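Local coordinates for major capsid protein (Norovirus Hu/GI.7/TCH-060/USA/2003, PDB 4P25) that forms the protruding domain of the norovirus capsid and binds histo-blood group antigens such as Lewis Y, probably for attachment to host cells, at residues N16-N20 / Q225-S229; S76-L82 / G141-F145; F93-A97 / T187-P191; C107-T113 / S126-Q132. One frame throughout, in Å; residues are numbered along the deposited sequence.

Interaction 1: residues N16-N20 / Q225-S229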
loop_
_atom_site.group_PDB
_atom_site.type_symbol
_atom_site.label_atom_id
_atom_site.label_comp_id
_atom_site.label_asym_id
_atom_site.label_seq_id
_atom_site.Cartn_x
_atom_site.Cartn_y
_atom_site.Cartn_z
ATOM N N ASN A 16 -7.083 -11.459 -4.377
ATOM C CA ASN A 16 -6.071 -10.912 -5.278
ATOM C C ASN A 16 -6.045 -9.379 -5.347
ATOM O O ASN A 16 -5.178 -8.801 -6.007
ATOM C CB ASN A 16 -6.132 -11.547 -6.680
ATOM C CG ASN A 16 -7.485 -11.399 -7.348
ATOM O OD1 ASN A 16 -8.405 -10.797 -6.802
ATOM N ND2 ASN A 16 -7.604 -11.950 -8.553
ATOM N N ASN A 17 -6.994 -8.735 -4.664
ATOM C CA ASN A 17 -6.968 -7.281 -4.452
ATOM C C ASN A 17 -6.503 -6.908 -3.036
ATOM O O ASN A 17 -6.644 -5.762 -2.609
ATOM C CB ASN A 17 -8.339 -6.645 -4.722
ATOM C CG ASN A 17 -8.572 -6.320 -6.188
ATOM O OD1 ASN A 17 -7.632 -6.196 -6.972
ATOM N ND2 ASN A 17 -9.840 -6.166 -6.562
ATOM N N LEU A 18 -5.941 -7.874 -2.317
ATOM C CA LEU A 18 -5.408 -7.622 -0.976
ATOM C C LEU A 18 -3.886 -7.586 -0.976
ATOM O O LEU A 18 -3.245 -8.343 -1.711
ATOM C CB LEU A 18 -5.901 -8.686 0.005
ATOM C CG LEU A 18 -7.407 -8.660 0.266
ATOM C CD1 LEU A 18 -7.817 -9.769 1.224
ATOM C CD2 LEU A 18 -7.804 -7.292 0.806
ATOM N N ALA A 19 -3.314 -6.709 -0.150
ATOM C CA ALA A 19 -1.865 -6.550 -0.062
ATOM C C ALA A 19 -1.202 -7.500 0.936
ATOM O O ALA A 19 -1.776 -7.843 1.965
ATOM C CB ALA A 19 -1.512 -5.103 0.293
ATOM N N ASN A 20 0.020 -7.911 0.622
ATOM C CA ASN A 20 0.867 -8.589 1.588
ATOM C C ASN A 20 1.189 -7.619 2.728
ATOM O O ASN A 20 1.317 -6.403 2.515
ATOM C CB ASN A 20 2.159 -9.049 0.909
ATOM C CG ASN A 20 2.850 -10.174 1.657
ATOM O OD1 ASN A 20 3.477 -9.957 2.703
ATOM N ND2 ASN A 20 2.780 -11.381 1.100
ATOM N N GLN A 225 -2.812 -7.170 4.525
ATOM C CA GLN A 225 -2.710 -5.881 5.213
ATOM C C GLN A 225 -4.064 -5.219 5.460
ATOM O O GLN A 225 -4.283 -4.627 6.518
ATOM C CB GLN A 225 -1.783 -4.918 4.469
ATOM C CG GLN A 225 -1.561 -3.608 5.223
ATOM C CD GLN A 225 -0.913 -3.824 6.575
ATOM O OE1 GLN A 225 -0.123 -4.748 6.752
ATOM N NE2 GLN A 225 -1.249 -2.968 7.543
ATOM N N GLU A 226 -4.977 -5.332 4.502
ATOM C CA GLU A 226 -6.291 -4.711 4.671
ATOM C C GLU A 226 -7.105 -5.337 5.808
ATOM O O GLU A 226 -7.992 -4.682 6.368
ATOM C CB GLU A 226 -7.081 -4.705 3.355
ATOM C CG GLU A 226 -6.551 -3.721 2.317
ATOM C CD GLU A 226 -5.364 -4.257 1.523
ATOM O OE1 GLU A 226 -4.944 -5.408 1.765
ATOM O OE2 GLU A 226 -4.859 -3.524 0.648
ATOM N N PHE A 227 -6.809 -6.591 6.155
ATOM C CA PHE A 227 -7.412 -7.199 7.341
ATOM C C PHE A 227 -6.946 -6.455 8.591
ATOM O O PHE A 227 -7.742 -6.158 9.478
ATOM C CB PHE A 227 -7.048 -8.685 7.466
ATOM C CG PHE A 227 -7.961 -9.613 6.705
ATOM C CD1 PHE A 227 -8.097 -9.502 5.331
ATOM C CD2 PHE A 227 -8.646 -10.626 7.361
ATOM C CE1 PHE A 227 -8.920 -10.370 4.627
ATOM C CE2 PHE A 227 -9.475 -11.497 6.663
ATOM C CZ PHE A 227 -9.611 -11.366 5.294
ATOM N N VAL A 228 -5.648 -6.162 8.659
ATOM C CA VAL A 228 -5.092 -5.410 9.776
ATOM C C VAL A 228 -5.777 -4.052 9.941
ATOM O O VAL A 228 -6.254 -3.723 11.030
ATOM C CB VAL A 228 -3.573 -5.210 9.613
ATOM C CG1 VAL A 228 -3.045 -4.274 10.686
ATOM C CG2 VAL A 228 -2.849 -6.545 9.680
ATOM N N SER A 229 -5.841 -3.263 8.873
ATOM C CA SER A 229 -6.472 -1.949 8.989
ATOM C C SER A 229 -7.967 -2.064 9.297
ATOM O O SER A 229 -8.519 -1.237 10.017
ATOM C CB SER A 229 -6.215 -1.068 7.762
ATOM O OG SER A 229 -6.667 -1.674 6.569
#
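Two hydrogen bonds of equal length fasten the loop at 16-20, extended from Leu18 on, to the first turn of the helix at 225-229. Ala19 uses both its backbone O and its backbone N. Its carbonyl O accepts from Gln225 N at 2.8 Å. Its amide N donates to Glu226 OE1, also at 2.8 Å. Both bonds are nearly straight, with angles of 167° at the hydrogen. The first matters because an amide in the first turn of a helix has no carbonyl of an earlier turn to bond. Ala19 O fills that place for Gln225 N. Inside the helix the usual pattern then starts, with Ser229 N to Gln225 O at 3.1 Å.

The carboxylate of Glu226 is used at both oxygens. OE1 holds Ala19, and OE2 is bonded to Ser60 of the second subunit. Asn17 likewise sends its OD1 to Gln63 of that subunit. Gln225 turns the end of its side chain away and gives NE2 to the carbonyls of Val59 and Pro58. Asn20 is bonded to Arg22, Ser207 and Val219.

Apolar contact completes the join. Leu18 CD1 meets the edge of the Phe227 ring, 3.6 Å from CE1. The contact thus ties an early loop to the helix beside the dimer interface. With both carboxylate oxygens satisfied, one in each subunit, the Glu226 side chain links loop, helix and neighbouring subunit.

Interaction 2: residues S76-L82 / G141-F145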
loop_
_atom_site.group_PDB
_atom_site.type_symbol
_atom_site.label_atom_id
_atom_site.label_comp_id
_atom_site.label_asym_id
_atom_site.label_seq_id
_atom_site.Cartn_x
_atom_site.Cartn_y
_atom_site.Cartn_z
ATOM N N SER A 76 33.468 2.306 9.178
ATOM C CA SER A 76 33.805 1.717 7.886
ATOM C C SER A 76 33.056 2.355 6.721
ATOM O O SER A 76 33.292 2.016 5.561
ATOM C CB SER A 76 33.524 0.216 7.910
ATOM O OG SER A 76 32.137 -0.033 8.052
ATOM N N GLY A 77 32.156 3.275 7.034
ATOM C CA GLY A 77 31.303 3.874 6.027
ATOM C C GLY A 77 30.062 4.396 6.715
ATOM O O GLY A 77 30.141 4.842 7.850
ATOM N N LYS A 78 28.916 4.302 6.054
ATOM C CA LYS A 78 27.702 4.965 6.530
ATOM C C LYS A 78 26.726 4.085 7.301
ATOM O O LYS A 78 26.787 2.857 7.254
ATOM C CB LYS A 78 26.964 5.587 5.350
ATOM C CG LYS A 78 27.765 6.627 4.599
ATOM C CD LYS A 78 28.163 7.739 5.542
ATOM C CE LYS A 78 28.472 9.013 4.796
ATOM N NZ LYS A 78 29.749 8.924 4.050
ATOM N N GLY A 79 25.808 4.740 8.006
ATOM C CA GLY A 79 24.709 4.060 8.666
ATOM C C GLY A 79 23.490 4.961 8.689
ATOM O O GLY A 79 23.572 6.121 8.278
ATOM N N LEU A 80 22.362 4.432 9.149
ATOM C CA LEU A 80 21.157 5.237 9.347
ATOM C C LEU A 80 20.783 5.292 10.816
ATOM O O LEU A 80 20.693 4.253 11.479
ATOM C CB LEU A 80 19.964 4.646 8.585
ATOM C CG LEU A 80 19.825 4.790 7.075
ATOM C CD1 LEU A 80 18.452 4.262 6.661
ATOM C CD2 LEU A 80 19.998 6.236 6.632
ATOM N N ASN A 81 20.567 6.503 11.324
ATOM C CA ASN A 81 19.930 6.681 12.614
ATOM C C ASN A 81 18.440 6.737 12.346
ATOM O O ASN A 81 17.938 7.700 11.764
ATOM C CB ASN A 81 20.403 7.962 13.303
ATOM C CG ASN A 81 21.793 7.832 13.906
ATOM O OD1 ASN A 81 22.634 8.716 13.748
ATOM N ND2 ASN A 81 22.035 6.729 14.606
ATOM N N LEU A 82 17.739 5.689 12.750
ATOM C CA LEU A 82 16.350 5.489 12.334
ATOM C C LEU A 82 15.369 6.490 12.940
ATOM O O LEU A 82 15.542 6.941 14.071
ATOM C CB LEU A 82 15.899 4.065 12.662
ATOM C CG LEU A 82 16.691 2.929 12.005
ATOM C CD1 LEU A 82 16.187 1.560 12.464
ATOM C CD2 LEU A 82 16.651 3.054 10.481
ATOM N N GLY A 141 17.781 1.473 17.182
ATOM C CA GLY A 141 17.476 2.547 16.258
ATOM C C GLY A 141 18.595 2.885 15.292
ATOM O O GLY A 141 18.674 4.010 14.810
ATOM N N SER A 142 19.464 1.921 15.006
ATOM C CA SER A 142 20.488 2.146 13.994
ATOM C C SER A 142 20.822 0.890 13.206
ATOM O O SER A 142 20.817 -0.223 13.739
ATOM C CB SER A 142 21.758 2.743 14.610
ATOM O OG SER A 142 22.406 1.816 15.457
ATOM N N ILE A 143 21.100 1.084 11.920
ATOM C CA ILE A 143 21.620 0.022 11.073
ATOM C C ILE A 143 22.755 0.595 10.249
ATOM O O ILE A 143 22.893 1.815 10.135
ATOM C CB ILE A 143 20.541 -0.553 10.125
ATOM C CG1 ILE A 143 20.018 0.534 9.178
ATOM C CG2 ILE A 143 19.414 -1.209 10.919
ATOM C CD1 ILE A 143 18.973 0.041 8.197
ATOM N N GLU A 144 23.584 -0.274 9.686
ATOM C CA GLU A 144 24.620 0.185 8.777
ATOM C C GLU A 144 24.311 -0.278 7.360
ATOM O O GLU A 144 23.500 -1.178 7.159
ATOM C CB GLU A 144 26.004 -0.276 9.241
ATOM C CG GLU A 144 26.361 0.295 10.618
ATOM C CD GLU A 144 27.833 0.159 10.985
ATOM O OE1 GLU A 144 28.625 -0.335 10.158
ATOM O OE2 GLU A 144 28.187 0.553 12.116
ATOM N N PHE A 145 24.933 0.370 6.383
ATOM C CA PHE A 145 24.739 -0.008 4.987
ATOM C C PHE A 145 25.964 0.322 4.152
ATOM O O PHE A 145 26.824 1.111 4.560
ATOM C CB PHE A 145 23.494 0.683 4.385
ATOM C CG PHE A 145 23.620 2.185 4.266
ATOM C CD1 PHE A 145 24.229 2.765 3.162
ATOM C CD2 PHE A 145 23.112 3.019 5.256
ATOM C CE1 PHE A 145 24.352 4.150 3.054
ATOM C CE2 PHE A 145 23.226 4.400 5.152
ATOM C CZ PHE A 145 23.844 4.964 4.047
HETATM O O HOH W 1 31.384 0.411 10.417
HETATM O O HOH W 2 29.086 2.285 4.156
HETATM O O HOH W 3 28.891 1.243 7.629
#
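An antiparallel strand pair at one margin of a six-stranded sheet is formed by 78-82 and 142-144. Their axes approach to 4.6 Å, with 161° between chain directions. Leu80 and Ile143 are a hydrogen-bonded pair: Leu80 N to Ile143 O is 2.8 Å, and Ile143 N to Leu80 O is 3.2 Å. The ladder runs on with Leu82 N to Gly141 O at 2.8 Å and Phe145 N to Lys78 O at 3.2 Å. Gly141 also belongs, with Ser142, to a G1 bulge facing Ala137. Its positive phi of 103° suits glycine.

The non-hydrogen-bonded pair Gly79 and Glu144 is very close, 3.9 Å between CA atoms. A CB on Gly79 would clash with Ile143 O. On the face of Leu80, the Phe145 ring lies over the backbone of Lys78, with CZ 3.4 Å from Lys78 CB, and its CE2 is 3.9 Å from Leu80 CG.

Three waters bind the open end. One joins Ser76 OG (2.5 Å) to Glu144 OE1 (2.9 Å). Another donates to Lys78 O (2.7 Å) and Glu144 OE1 (3.0 Å). The third accepts from Lys78 N (2.8 Å) and donates to Phe145 O (2.6 Å).

Strand 142-144 is one of the two outermost strands of this sheet within the chain. Strand 78-83 lies between it and strand 66-73, while Leu80 and Phe145 pack on Leu128 of strand 125-130.

Interaction 3: residues F93-A97 / T187-P191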
loop_
_atom_site.group_PDB
_atom_site.type_symbol
_atom_site.label_atom_id
_atom_site.label_comp_id
_atom_site.label_asym_id
_atom_site.label_seq_id
_atom_site.Cartn_x
_atom_site.Cartn_y
_atom_site.Cartn_z
ATOM N N PHE A 93 11.990 1.604 22.755
ATOM C CA PHE A 93 11.052 1.401 23.845
ATOM C C PHE A 93 10.504 -0.014 23.719
ATOM O O PHE A 93 11.262 -0.985 23.796
ATOM C CB PHE A 93 9.928 2.443 23.753
ATOM C CG PHE A 93 9.010 2.489 24.950
ATOM C CD1 PHE A 93 9.446 2.120 26.212
ATOM C CD2 PHE A 93 7.694 2.904 24.800
ATOM C CE1 PHE A 93 8.586 2.167 27.302
ATOM C CE2 PHE A 93 6.833 2.952 25.880
ATOM C CZ PHE A 93 7.278 2.582 27.132
ATOM N N GLU A 94 9.206 -0.137 23.471
ATOM C CA GLU A 94 8.546 -1.434 23.506
ATOM C C GLU A 94 8.498 -2.179 22.166
ATOM O O GLU A 94 8.620 -3.397 22.135
ATOM C CB GLU A 94 7.146 -1.297 24.112
ATOM C CG GLU A 94 7.192 -0.957 25.596
ATOM C CD GLU A 94 5.828 -0.658 26.181
ATOM O OE1 GLU A 94 4.899 -0.353 25.409
ATOM O OE2 GLU A 94 5.692 -0.725 27.421
ATOM N N SER A 95 8.336 -1.439 21.074
ATOM C CA SER A 95 8.305 -2.043 19.744
ATOM C C SER A 95 9.685 -2.592 19.375
ATOM O O SER A 95 10.697 -2.051 19.818
ATOM C CB SER A 95 7.864 -0.998 18.719
ATOM O OG SER A 95 7.803 -1.544 17.414
ATOM N N PRO A 96 9.738 -3.671 18.574
ATOM C CA PRO A 96 11.028 -4.217 18.138
ATOM C C PRO A 96 11.837 -3.255 17.270
ATOM O O PRO A 96 13.059 -3.397 17.188
ATOM C CB PRO A 96 10.625 -5.435 17.296
ATOM C CG PRO A 96 9.287 -5.840 17.838
ATOM C CD PRO A 96 8.611 -4.536 18.170
ATOM N N ALA A 97 11.165 -2.296 16.638
ATOM C CA ALA A 97 11.791 -1.415 15.654
ATOM C C ALA A 97 10.794 -0.310 15.274
ATOM O O ALA A 97 9.668 -0.295 15.783
ATOM C CB ALA A 97 12.219 -2.236 14.423
ATOM N N THR A 187 10.357 -6.191 25.593
ATOM C CA THR A 187 10.166 -5.791 24.209
ATOM C C THR A 187 8.924 -6.470 23.653
ATOM O O THR A 187 8.762 -7.679 23.785
ATOM C CB THR A 187 11.382 -6.135 23.365
ATOM O OG1 THR A 187 12.549 -5.614 24.014
ATOM C CG2 THR A 187 11.250 -5.523 21.977
ATOM N N HIS A 188 8.043 -5.678 23.055
ATOM C CA HIS A 188 6.794 -6.206 22.529
ATOM C C HIS A 188 6.973 -6.893 21.174
ATOM O O HIS A 188 6.332 -6.504 20.201
ATOM C CB HIS A 188 5.748 -5.091 22.404
ATOM C CG HIS A 188 5.275 -4.548 23.719
ATOM N ND1 HIS A 188 5.848 -4.902 24.921
ATOM C CD2 HIS A 188 4.278 -3.681 24.018
ATOM C CE1 HIS A 188 5.227 -4.276 25.905
ATOM N NE2 HIS A 188 4.271 -3.528 25.384
ATOM N N LEU A 189 7.849 -7.896 21.106
ATOM C CA LEU A 189 7.856 -8.787 19.944
ATOM C C LEU A 189 6.508 -9.484 19.887
ATOM O O LEU A 189 6.006 -9.957 20.909
ATOM C CB LEU A 189 8.928 -9.872 20.058
ATOM C CG LEU A 189 10.381 -9.774 19.594
ATOM C CD1 LEU A 189 11.028 -11.141 19.773
ATOM C CD2 LEU A 189 10.503 -9.318 18.152
ATOM N N ALA A 190 5.924 -9.558 18.696
ATOM C CA ALA A 190 4.730 -10.364 18.511
ATOM C C ALA A 190 5.097 -11.816 18.807
ATOM O O ALA A 190 6.172 -12.274 18.419
ATOM C CB ALA A 190 4.204 -10.214 17.097
ATOM N N PRO A 191 4.218 -12.539 19.514
ATOM C CA PRO A 191 4.540 -13.906 19.933
ATOM C C PRO A 191 4.467 -14.889 18.776
ATOM O O PRO A 191 3.897 -14.556 17.731
ATOM C CB PRO A 191 3.447 -14.211 20.963
ATOM C CG PRO A 191 2.284 -13.394 20.514
ATOM C CD PRO A 191 2.874 -12.124 19.960
HETATM O O HOH W 4 11.968 -3.121 25.392
#
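Thr187 begins the second segment beside Glu94, with their CA atoms 4.7 Å apart. Its methyl CG2 lies 3.4 Å from Glu94 O, and its CA makes a CH...O contact with the same oxygen at 3.5 Å. Thr187 OG1 accepts or donates in a 2.9 Å bond to a water, which in turn donates to Phe93 O at 2.8 Å. OG1 is also bonded to the backbone N of Thr184.

His188 follows and makes the one direct hydrogen bond between the segments. Its N donates to Glu94 O over a short 2.5 Å. The imidazole folds back so that Glu94 CB sits over its face, 3.7 Å from the ring centroid and 7° off the normal. This is a CH-pi contact. The nearby Glu94 OE1 and His188 NE2 are 3.2 Å apart, but their angle is too poor for a hydrogen bond. His188 O comes within 3.6 Å of Pro96 CD.

His188 is the centre of an inverse gamma turn, closed by a weak bond from Leu189 N to Thr187 O at 2.8 Å. Here two irregular loops meet at the surface of the P domain: one leads from strand 78-83 to strand 108-115, the other from strand 154-163 to strand 201-208.

Past the turn, Leu189 reaches back with CD2, 3.7 Å from Pro96 CG. Ala190 then binds Gln43 and Gln41 through its backbone, and Pro191 O accepts from Arg46.

Interaction 4: residues C107-T113 / S126-Q132; sequences CDWHVST and SRLDVKQ. With FUC (alpha-L-fucopyranose), chain E; GAL (beta-D-galactopyranose), chain B.
This antiparallel beta hairpin, strands 108-115 and 125-130, carries part of the glycan pocket. The strand axes lie 4.5 Å apart, at 157°. Trp109 pairs with Val130, Val111 with Leu128 and Thr113 with Ser126, all hydrogen-bonded. His110-Asp129 and Ser112-Arg127 are non-hydrogen-bonded pairs.

Gln132, Trp109 and Val130 bury most surface here. Trp109 N to Val130 O and Val130 N to Trp109 O are both 2.8 Å. Trp109 (chi1 m) and Val130 (chi1 t) share a face, CB to CB 4.2 Å. Gln132 (chi1 m, chi2 t) sends NE2 to Cys107 O at 2.9 Å. Ile104 O accepts from both Trp109 NE1 and Gln132 NE2.

The other face, with His110, Arg127 and Asp129, meets the sugars. Lys131 NZ bridges to Asp108 OD1 and OD2, 3.0 Å each, and binds Ser165 O. Arg127 NE holds Asp129 OD1 at 2.8 Å; its NH2 bonds fucose O3 weakly (2.5 Å). Galactose O3 donates to Asp108 OD2 at 2.7 Å and accepts from His110 NE2 at 3.1 Å.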
loop_
_atom_site.group_PDB
_atom_site.type_symbol
_atom_site.label_atom_id
_atom_site.label_comp_id
_atom_site.label_asym_id
_atom_site.label_seq_id
_atom_site.Cartn_x
_atom_site.Cartn_y
_atom_site.Cartn_z
ATOM N N CYS A 107 18.956 -12.374 5.991
ATOM C CA CYS A 107 19.301 -12.117 4.602
ATOM C C CYS A 107 19.786 -10.684 4.466
ATOM O O CYS A 107 19.572 -9.858 5.357
ATOM C CB CYS A 107 18.103 -12.371 3.675
ATOM S SG CYS A 107 16.606 -11.392 4.035
ATOM N N ASP A 108 20.465 -10.395 3.362
ATOM C CA ASP A 108 20.764 -9.017 3.017
ATOM C C ASP A 108 19.508 -8.336 2.493
ATOM O O ASP A 108 18.694 -8.952 1.796
ATOM C CB ASP A 108 21.853 -8.947 1.949
ATOM C CG ASP A 108 23.256 -9.048 2.522
ATOM O OD1 ASP A 108 23.435 -9.552 3.654
ATOM O OD2 ASP A 108 24.191 -8.628 1.808
ATOM N N TRP A 109 19.351 -7.064 2.839
ATOM C CA TRP A 109 18.295 -6.235 2.287
ATOM C C TRP A 109 18.876 -5.240 1.304
ATOM O O TRP A 109 20.012 -4.798 1.452
ATOM C CB TRP A 109 17.584 -5.452 3.389
ATOM C CG TRP A 109 16.821 -6.287 4.353
ATOM C CD1 TRP A 109 16.519 -7.615 4.245
ATOM C CD2 TRP A 109 16.249 -5.842 5.583
ATOM N NE1 TRP A 109 15.793 -8.022 5.343
ATOM C CE2 TRP A 109 15.616 -6.949 6.181
ATOM C CE3 TRP A 109 16.215 -4.607 6.245
ATOM C CZ2 TRP A 109 14.952 -6.860 7.406
ATOM C CZ3 TRP A 109 15.559 -4.519 7.460
ATOM C CH2 TRP A 109 14.941 -5.639 8.031
ATOM N N HIS A 110 18.081 -4.881 0.306
ATOM C CA HIS A 110 18.448 -3.835 -0.626
ATOM C C HIS A 110 17.274 -2.881 -0.696
ATOM O O HIS A 110 16.199 -3.228 -1.182
ATOM C CB HIS A 110 18.805 -4.459 -1.969
ATOM C CG HIS A 110 19.840 -5.534 -1.844
ATOM N ND1 HIS A 110 19.520 -6.875 -1.806
ATOM C CD2 HIS A 110 21.194 -5.470 -1.816
ATOM C CE1 HIS A 110 20.630 -7.587 -1.728
ATOM N NE2 HIS A 110 21.659 -6.759 -1.734
ATOM N N VAL A 111 17.489 -1.683 -0.156
ATOM C CA VAL A 111 16.412 -0.755 0.158
ATOM C C VAL A 111 16.579 0.488 -0.687
ATOM O O VAL A 111 17.638 1.120 -0.667
ATOM C CB VAL A 111 16.478 -0.354 1.650
ATOM C CG1 VAL A 111 15.297 0.535 2.026
ATOM C CG2 VAL A 111 16.527 -1.595 2.545
ATOM N N SER A 112 15.544 0.844 -1.442
ATOM C CA SER A 112 15.633 2.002 -2.333
ATOM C C SER A 112 15.076 3.251 -1.673
ATOM O O SER A 112 13.879 3.326 -1.378
ATOM C CB SER A 112 14.900 1.733 -3.639
ATOM O OG SER A 112 15.135 2.794 -4.549
ATOM N N THR A 113 15.946 4.234 -1.444
ATOM C CA THR A 113 15.547 5.445 -0.723
ATOM C C THR A 113 15.745 6.734 -1.520
ATOM O O THR A 113 16.544 6.791 -2.462
ATOM C CB THR A 113 16.314 5.586 0.605
ATOM O OG1 THR A 113 17.704 5.798 0.343
ATOM C CG2 THR A 113 16.160 4.341 1.448
ATOM N N SER A 126 18.934 6.207 -3.910
ATOM C CA SER A 126 20.096 5.467 -3.429
ATOM C C SER A 126 19.628 4.068 -3.062
ATOM O O SER A 126 18.542 3.896 -2.500
ATOM C CB SER A 126 20.694 6.149 -2.196
ATOM O OG SER A 126 21.126 7.465 -2.490
ATOM N N ARG A 127 20.429 3.059 -3.385
ATOM C CA ARG A 127 20.134 1.714 -2.921
ATOM C C ARG A 127 21.024 1.420 -1.722
ATOM O O ARG A 127 22.260 1.424 -1.831
ATOM C CB ARG A 127 20.333 0.676 -4.031
ATOM C CG ARG A 127 19.642 -0.663 -3.739
ATOM C CD ARG A 127 20.075 -1.754 -4.717
ATOM N NE ARG A 127 21.462 -2.145 -4.478
ATOM C CZ ARG A 127 22.273 -2.682 -5.389
ATOM N NH1 ARG A 127 21.853 -2.909 -6.631
ATOM N NH2 ARG A 127 23.519 -2.984 -5.055
ATOM N N LEU A 128 20.389 1.208 -0.570
ATOM C CA LEU A 128 21.108 0.879 0.654
ATOM C C LEU A 128 21.191 -0.630 0.797
ATOM O O LEU A 128 20.167 -1.318 0.845
ATOM C CB LEU A 128 20.414 1.485 1.870
ATOM C CG LEU A 128 20.015 2.963 1.729
ATOM C CD1 LEU A 128 19.460 3.494 3.040
ATOM C CD2 LEU A 128 21.187 3.821 1.242
ATOM N N ASP A 129 22.415 -1.139 0.842
ATOM C CA ASP A 129 22.650 -2.566 0.959
ATOM C C ASP A 129 22.966 -2.889 2.420
ATOM O O ASP A 129 23.991 -2.477 2.967
ATOM C CB ASP A 129 23.757 -2.980 -0.014
ATOM C CG ASP A 129 23.429 -2.582 -1.454
ATOM O OD1 ASP A 129 22.255 -2.749 -1.862
ATOM O OD2 ASP A 129 24.322 -2.078 -2.169
ATOM N N VAL A 130 22.043 -3.607 3.053
ATOM C CA VAL A 130 22.056 -3.791 4.501
ATOM C C VAL A 130 22.250 -5.250 4.874
ATOM O O VAL A 130 21.507 -6.122 4.404
ATOM C CB VAL A 130 20.723 -3.316 5.115
ATOM C CG1 VAL A 130 20.724 -3.508 6.626
ATOM C CG2 VAL A 130 20.454 -1.861 4.747
ATOM N N LYS A 131 23.242 -5.516 5.720
ATOM C CA LYS A 131 23.469 -6.867 6.224
ATOM C C LYS A 131 22.920 -6.999 7.640
ATOM O O LYS A 131 22.928 -6.035 8.412
ATOM C CB LYS A 131 24.962 -7.219 6.206
ATOM C CG LYS A 131 25.602 -7.116 4.831
ATOM C CD LYS A 131 26.960 -7.797 4.798
ATOM C CE LYS A 131 26.832 -9.316 4.754
ATOM N NZ LYS A 131 26.382 -9.823 3.421
ATOM N N GLN A 132 22.441 -8.194 7.970
ATOM C CA GLN A 132 21.928 -8.471 9.310
ATOM C C GLN A 132 23.021 -9.087 10.172
ATOM O O GLN A 132 22.928 -10.235 10.621
ATOM C CB GLN A 132 20.683 -9.358 9.250
ATOM C CG GLN A 132 19.509 -8.663 8.563
ATOM C CD GLN A 132 18.220 -9.464 8.612
ATOM O OE1 GLN A 132 17.804 -9.931 9.671
ATOM N NE2 GLN A 132 17.578 -9.621 7.457
HETATM C C1 FUC E . 24.366 -7.498 -3.841
HETATM C C2 FUC E . 24.476 -5.993 -4.017
HETATM C C3 FUC E . 25.670 -5.672 -4.901
HETATM C C4 FUC E . 25.558 -6.443 -6.206
HETATM C C5 FUC E . 25.387 -7.924 -5.907
HETATM C C6 FUC E . 25.267 -8.698 -7.221
HETATM O O2 FUC E . 24.648 -5.372 -2.736
HETATM O O3 FUC E . 25.696 -4.264 -5.178
HETATM O O4 FUC E . 24.424 -5.970 -6.946
HETATM O O5 FUC E . 24.202 -8.120 -5.124
HETATM C C1 GAL B . 26.506 -10.215 -3.132
HETATM C C2 GAL B . 25.331 -9.332 -2.745
HETATM C C3 GAL B . 25.182 -9.318 -1.232
HETATM C C4 GAL B . 25.083 -10.745 -0.719
HETATM C C5 GAL B . 26.272 -11.549 -1.218
HETATM C C6 GAL B . 26.167 -12.987 -0.708
HETATM O O2 GAL B . 25.558 -7.996 -3.217
HETATM O O3 GAL B . 23.996 -8.595 -0.873
HETATM O O4 GAL B . 23.867 -11.341 -1.194
HETATM O O5 GAL B . 26.280 -11.549 -2.653
HETATM O O6 GAL B . 27.424 -13.647 -0.878
HETATM O O HOH W 5 22.930 -10.386 6.096
#

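How the interactions relate
From the N terminus, residues 16-20 wait for 225-229, so interaction 1 closes the longest loop and encloses the other three. Within it, 76-82 comes next, then 93-97. Interaction 4 closes first, when 126-132 returns on 107-113. Interaction 2 closes at 141-145, around interaction 4. Interaction 3 closes last of these, at 187-191. It also encloses interaction 4 but crosses interaction 2. Interactions 2 and 4 belong to one sheet and touch, for example Phe145 CB to Asp129 O at 3.5 Å. Interaction 3 joins outer loops, with its centre about 20 Å from that of interaction 2. Interaction 1 lies across the chain's centre from interactions 2 and 3, about 31 Å and 22 Å away between centres.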